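Local coordinates for protein abietadiene synthase, chloroplastic (Abies grandis, PDB 3S9V) that is a plastid enzyme of the terpene synthase family, a largely helical protein that includes a metal-binding domain, at residues M47-T59 and N260-R273. Sequence-based numbering, arbitrary orientation.
Sequences MGYGETNPSAYDT and NHVPCHYPLDLFER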
loop_
_atom_site.group_PDB
_atom_site.type_symbol
_atom_site.label_atom_id
_atom_site.label_comp_id
_atom_site.label_asym_id
_atom_site.label_seq_id
_atom_site.Cartn_x
_atom_site.Cartn_y
_atom_site.Cartn_z
ATOM N N MET A 47 -19.059 9.104 -4.621
ATOM C CA MET A 47 -19.019 8.136 -3.533
ATOM C C MET A 47 -20.012 8.435 -2.418
ATOM O O MET A 47 -20.052 9.545 -1.883
ATOM C CB MET A 47 -17.606 8.043 -2.961
ATOM C CG MET A 47 -16.743 7.026 -3.689
ATOM S SD MET A 47 -15.006 7.185 -3.343
ATOM C CE MET A 47 -14.327 6.869 -4.967
ATOM N N GLY A 48 -20.824 7.433 -2.093
ATOM C CA GLY A 48 -21.816 7.570 -1.039
ATOM C C GLY A 48 -21.747 6.357 -0.131
ATOM O O GLY A 48 -20.763 6.187 0.590
ATOM N N TYR A 49 -22.774 5.510 -0.160
ATOM C CA TYR A 49 -22.759 4.309 0.665
ATOM C C TYR A 49 -22.116 3.138 -0.063
ATOM O O TYR A 49 -21.934 2.062 0.509
ATOM C CB TYR A 49 -24.170 3.943 1.122
ATOM C CG TYR A 49 -24.679 4.863 2.206
ATOM C CD1 TYR A 49 -25.753 5.720 1.973
ATOM C CD2 TYR A 49 -24.081 4.877 3.473
ATOM C CE1 TYR A 49 -26.226 6.566 2.970
ATOM C CE2 TYR A 49 -24.544 5.721 4.479
ATOM C CZ TYR A 49 -25.619 6.563 4.219
ATOM O OH TYR A 49 -26.089 7.406 5.202
ATOM N N GLY A 50 -21.777 3.351 -1.332
ATOM C CA GLY A 50 -21.118 2.304 -2.085
ATOM C C GLY A 50 -21.743 1.909 -3.405
ATOM O O GLY A 50 -22.962 1.797 -3.527
ATOM N N GLU A 51 -20.890 1.692 -4.399
ATOM C CA GLU A 51 -21.343 1.274 -5.713
ATOM C C GLU A 51 -20.990 -0.189 -5.917
ATOM O O GLU A 51 -19.838 -0.592 -5.749
ATOM C CB GLU A 51 -20.684 2.121 -6.804
ATOM C CG GLU A 51 -21.252 3.520 -6.900
ATOM C CD GLU A 51 -22.754 3.512 -7.108
ATOM O OE1 GLU A 51 -23.224 2.781 -8.010
ATOM O OE2 GLU A 51 -23.460 4.239 -6.373
ATOM N N THR A 52 -21.987 -0.984 -6.276
ATOM C CA THR A 52 -21.769 -2.401 -6.501
ATOM C C THR A 52 -22.882 -2.955 -7.376
ATOM O O THR A 52 -23.841 -2.258 -7.708
ATOM C CB THR A 52 -21.713 -3.176 -5.158
ATOM O OG1 THR A 52 -21.423 -4.555 -5.409
ATOM C CG2 THR A 52 -23.032 -3.076 -4.427
ATOM N N ASN A 53 -22.747 -4.218 -7.746
ATOM C CA ASN A 53 -23.714 -4.873 -8.606
ATOM C C ASN A 53 -24.834 -5.547 -7.810
ATOM O O ASN A 53 -24.730 -5.743 -6.596
ATOM C CB ASN A 53 -22.991 -5.917 -9.459
ATOM C CG ASN A 53 -22.384 -7.028 -8.622
ATOM O OD1 ASN A 53 -21.797 -6.779 -7.569
ATOM N ND2 ASN A 53 -22.513 -8.260 -9.092
ATOM N N PRO A 54 -25.929 -5.903 -8.495
ATOM C CA PRO A 54 -27.046 -6.561 -7.824
ATOM C C PRO A 54 -26.681 -7.994 -7.473
ATOM O O PRO A 54 -25.854 -8.614 -8.142
ATOM C CB PRO A 54 -28.161 -6.485 -8.862
ATOM C CG PRO A 54 -27.440 -6.520 -10.144
ATOM C CD PRO A 54 -26.261 -5.618 -9.904
ATOM N N SER A 55 -27.267 -8.498 -6.396
ATOM C CA SER A 55 -27.044 -9.877 -5.974
ATOM C C SER A 55 -28.349 -10.620 -6.239
ATOM O O SER A 55 -29.319 -10.472 -5.497
ATOM C CB SER A 55 -26.704 -9.952 -4.486
ATOM O OG SER A 55 -26.625 -11.303 -4.070
ATOM N N ALA A 56 -28.387 -11.397 -7.314
ATOM C CA ALA A 56 -29.602 -12.121 -7.635
ATOM C C ALA A 56 -30.039 -12.956 -6.434
ATOM O O ALA A 56 -31.224 -13.019 -6.103
ATOM C CB ALA A 56 -29.375 -13.004 -8.848
ATOM N N TYR A 57 -29.076 -13.578 -5.771
ATOM C CA TYR A 57 -29.361 -14.417 -4.609
ATOM C C TYR A 57 -30.056 -13.647 -3.476
ATOM O O TYR A 57 -31.092 -14.073 -2.970
ATOM C CB TYR A 57 -28.061 -15.031 -4.090
ATOM C CG TYR A 57 -28.173 -15.667 -2.726
ATOM C CD1 TYR A 57 -28.691 -16.952 -2.570
ATOM C CD2 TYR A 57 -27.781 -14.974 -1.589
ATOM C CE1 TYR A 57 -28.812 -17.526 -1.310
ATOM C CE2 TYR A 57 -27.897 -15.534 -0.335
ATOM C CZ TYR A 57 -28.414 -16.807 -0.200
ATOM O OH TYR A 57 -28.551 -17.339 1.049
ATOM N N ASP A 58 -29.478 -12.520 -3.076
ATOM C CA ASP A 58 -30.051 -11.717 -2.000
ATOM C C ASP A 58 -31.372 -11.102 -2.418
ATOM O O ASP A 58 -32.304 -11.003 -1.620
ATOM C CB ASP A 58 -29.079 -10.616 -1.586
ATOM C CG ASP A 58 -27.884 -11.154 -0.825
ATOM O OD1 ASP A 58 -27.877 -11.073 0.425
ATOM O OD2 ASP A 58 -26.956 -11.668 -1.481
ATOM N N THR A 59 -31.458 -10.698 -3.676
ATOM C CA THR A 59 -32.682 -10.101 -4.167
ATOM C C THR A 59 -33.794 -11.129 -4.083
ATOM O O THR A 59 -34.925 -10.805 -3.718
ATOM C CB THR A 59 -32.502 -9.624 -5.603
ATOM O OG1 THR A 59 -31.428 -8.680 -5.636
ATOM C CG2 THR A 59 -33.769 -8.970 -6.118
ATOM N N ASN A 260 -34.828 -1.547 -7.227
ATOM C CA ASN A 260 -35.538 -2.816 -7.394
ATOM C C ASN A 260 -34.726 -4.083 -7.119
ATOM O O ASN A 260 -35.148 -5.181 -7.474
ATOM C CB ASN A 260 -36.122 -2.879 -8.805
ATOM C CG ASN A 260 -35.051 -2.834 -9.883
ATOM O OD1 ASN A 260 -33.884 -2.540 -9.602
ATOM N ND2 ASN A 260 -35.443 -3.122 -11.126
ATOM N N HIS A 261 -33.564 -3.930 -6.489
ATOM C CA HIS A 261 -32.720 -5.074 -6.155
ATOM C C HIS A 261 -31.771 -4.708 -5.011
ATOM O O HIS A 261 -31.715 -3.554 -4.586
ATOM C CB HIS A 261 -31.899 -5.511 -7.371
ATOM C CG HIS A 261 -30.944 -4.464 -7.857
ATOM N ND1 HIS A 261 -31.304 -3.487 -8.761
ATOM C CD2 HIS A 261 -29.660 -4.204 -7.515
ATOM C CE1 HIS A 261 -30.284 -2.670 -8.953
ATOM N NE2 HIS A 261 -29.274 -3.083 -8.207
ATOM N N VAL A 262 -31.027 -5.695 -4.522
ATOM C CA VAL A 262 -30.070 -5.474 -3.445
ATOM C C VAL A 262 -28.748 -6.199 -3.689
ATOM O O VAL A 262 -28.685 -7.144 -4.482
ATOM C CB VAL A 262 -30.618 -5.981 -2.105
ATOM C CG1 VAL A 262 -31.965 -5.356 -1.820
ATOM C CG2 VAL A 262 -30.721 -7.485 -2.137
ATOM N N PRO A 263 -27.664 -5.742 -3.032
ATOM C CA PRO A 263 -26.326 -6.355 -3.154
ATOM C C PRO A 263 -26.221 -7.475 -2.094
ATOM O O PRO A 263 -27.205 -7.766 -1.407
ATOM C CB PRO A 263 -25.386 -5.195 -2.848
ATOM C CG PRO A 263 -26.177 -4.417 -1.806
ATOM C CD PRO A 263 -27.581 -4.417 -2.385
ATOM N N CYS A 264 -25.055 -8.098 -1.946
ATOM C CA CYS A 264 -24.932 -9.159 -0.948
ATOM C C CYS A 264 -24.462 -8.642 0.413
ATOM O O CYS A 264 -24.272 -9.416 1.351
ATOM C CB CYS A 264 -24.014 -10.290 -1.443
ATOM S SG CYS A 264 -22.331 -9.825 -1.834
ATOM N N HIS A 265 -24.291 -7.325 0.507
ATOM C CA HIS A 265 -23.890 -6.656 1.746
ATOM C C HIS A 265 -23.846 -5.154 1.506
ATOM O O HIS A 265 -23.410 -4.689 0.449
ATOM C CB HIS A 265 -22.538 -7.173 2.244
ATOM C CG HIS A 265 -21.522 -7.351 1.162
ATOM N ND1 HIS A 265 -20.492 -8.261 1.257
ATOM C CD2 HIS A 265 -21.385 -6.752 -0.045
ATOM C CE1 HIS A 265 -19.766 -8.220 0.154
ATOM N NE2 HIS A 265 -20.287 -7.312 -0.652
ATOM N N TYR A 266 -24.325 -4.401 2.486
ATOM C CA TYR A 266 -24.385 -2.952 2.380
ATOM C C TYR A 266 -24.535 -2.381 3.786
ATOM O O TYR A 266 -25.040 -3.056 4.682
ATOM C CB TYR A 266 -25.598 -2.549 1.526
ATOM C CG TYR A 266 -25.388 -1.324 0.667
ATOM C CD1 TYR A 266 -24.430 -1.317 -0.351
ATOM C CD2 TYR A 266 -26.126 -0.161 0.885
ATOM C CE1 TYR A 266 -24.206 -0.171 -1.129
ATOM C CE2 TYR A 266 -25.912 0.992 0.110
ATOM C CZ TYR A 266 -24.951 0.974 -0.891
ATOM O OH TYR A 266 -24.743 2.099 -1.648
ATOM N N PRO A 267 -24.056 -1.144 4.007
ATOM C CA PRO A 267 -23.394 -0.316 2.990
ATOM C C PRO A 267 -21.917 -0.702 2.836
ATOM O O PRO A 267 -21.441 -1.646 3.480
ATOM C CB PRO A 267 -23.593 1.105 3.522
ATOM C CG PRO A 267 -23.569 0.909 5.017
ATOM C CD PRO A 267 -24.393 -0.348 5.207
ATOM N N LEU A 268 -21.190 0.029 1.993
ATOM C CA LEU A 268 -19.779 -0.270 1.754
ATOM C C LEU A 268 -18.922 0.996 1.728
ATOM O O LEU A 268 -17.855 1.023 1.114
ATOM C CB LEU A 268 -19.645 -1.009 0.418
ATOM C CG LEU A 268 -20.428 -2.326 0.302
ATOM C CD1 LEU A 268 -20.341 -2.856 -1.121
ATOM C CD2 LEU A 268 -19.866 -3.351 1.288
ATOM N N ASP A 269 -19.396 2.029 2.418
ATOM C CA ASP A 269 -18.743 3.332 2.452
ATOM C C ASP A 269 -17.288 3.433 2.909
ATOM O O ASP A 269 -16.534 4.236 2.364
ATOM C CB ASP A 269 -19.599 4.316 3.262
ATOM C CG ASP A 269 -19.920 3.810 4.662
ATOM O OD1 ASP A 269 -20.178 4.653 5.550
ATOM O OD2 ASP A 269 -19.928 2.580 4.878
ATOM N N LEU A 270 -16.881 2.646 3.897
ATOM C CA LEU A 270 -15.494 2.722 4.364
ATOM C C LEU A 270 -14.589 1.892 3.460
ATOM O O LEU A 270 -13.455 2.277 3.140
ATOM C CB LEU A 270 -15.379 2.212 5.800
ATOM C CG LEU A 270 -16.269 2.828 6.884
ATOM C CD1 LEU A 270 -15.751 2.369 8.236
ATOM C CD2 LEU A 270 -16.242 4.352 6.806
ATOM N N PHE A 271 -15.097 0.735 3.064
ATOM C CA PHE A 271 -14.360 -0.146 2.187
ATOM C C PHE A 271 -14.107 0.565 0.844
ATOM O O PHE A 271 -12.978 0.603 0.352
ATOM C CB PHE A 271 -15.159 -1.447 2.005
ATOM C CG PHE A 271 -14.671 -2.325 0.887
ATOM C CD1 PHE A 271 -13.319 -2.592 0.726
ATOM C CD2 PHE A 271 -15.578 -2.907 0.007
ATOM C CE1 PHE A 271 -12.873 -3.423 -0.294
ATOM C CE2 PHE A 271 -15.142 -3.741 -1.019
ATOM C CZ PHE A 271 -13.786 -4.001 -1.171
ATOM N N GLU A 272 -15.143 1.169 0.279
ATOM C CA GLU A 272 -15.001 1.842 -1.008
ATOM C C GLU A 272 -14.036 3.028 -0.996
ATOM O O GLU A 272 -13.193 3.163 -1.888
ATOM C CB GLU A 272 -16.368 2.302 -1.512
ATOM C CG GLU A 272 -16.304 2.999 -2.852
ATOM C CD GLU A 272 -17.665 3.169 -3.490
ATOM O OE1 GLU A 272 -18.439 4.060 -3.068
ATOM O OE2 GLU A 272 -17.962 2.394 -4.417
ATOM N N ARG A 273 -14.154 3.888 0.011
ATOM C CA ARG A 273 -13.281 5.055 0.102
ATOM C C ARG A 273 -11.815 4.713 0.339
ATOM O O ARG A 273 -10.937 5.271 -0.320
ATOM C CB ARG A 273 -13.775 6.004 1.195
ATOM C CG ARG A 273 -15.018 6.808 0.800
ATOM C CD ARG A 273 -15.504 7.663 1.957
ATOM N NE ARG A 273 -16.613 8.540 1.581
ATOM C CZ ARG A 273 -17.849 8.121 1.329
ATOM N NH1 ARG A 273 -18.151 6.830 1.413
ATOM N NH2 ARG A 273 -18.783 8.994 0.985
HETATM O O HOH W 1 -20.907 5.057 -3.445
HETATM O O HOH W 2 -17.973 5.171 -0.792
HETATM O O HOH W 3 -23.639 -7.789 -4.537
HETATM O O HOH W 4 -25.844 -11.919 1.934
#
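Glu272 drives its side chain from helix 269-282 into the turn at Met47-Glu51. From CB the chain runs out extended, with CG anti to the backbone N (chi1 -179°), and CG passes Met47 CG at 4.1 Å. CD faces Gly50, whose CA lies 3.4 Å from Glu272 OE1. That oxygen also accepts from two waters, one of which takes the Gly48 N-H. Glu272 OE2 receives the Glu51 N-H at 3.0 Å on its syn side, from 32° out of the carboxylate plane. Beside it, Arg273 NH1 donates nearly straight, in its own guanidinium plane, to Gly48 O (2.8 Å); Met47 CB lies over one guanidinium face, and Tyr299 makes a cation-pi contact. The two segments run antiparallel as the paired connections between helical domains, consistent with the αβγ architecture of diterpene synthases, in which the γ domain is inserted into the β domain. Midway, Tyr266 OH donates to a lone pair of Gly50 O in the carbonyl plane (2.6 Å), while Leu268 N binds Tyr49 O. At the far end Ser55 N, just before helix 56-62, donates to Val262 O (2.7 Å), and Thr59 OG1 accepts from Val262 N (3.2 Å) while donating to Ser55 O.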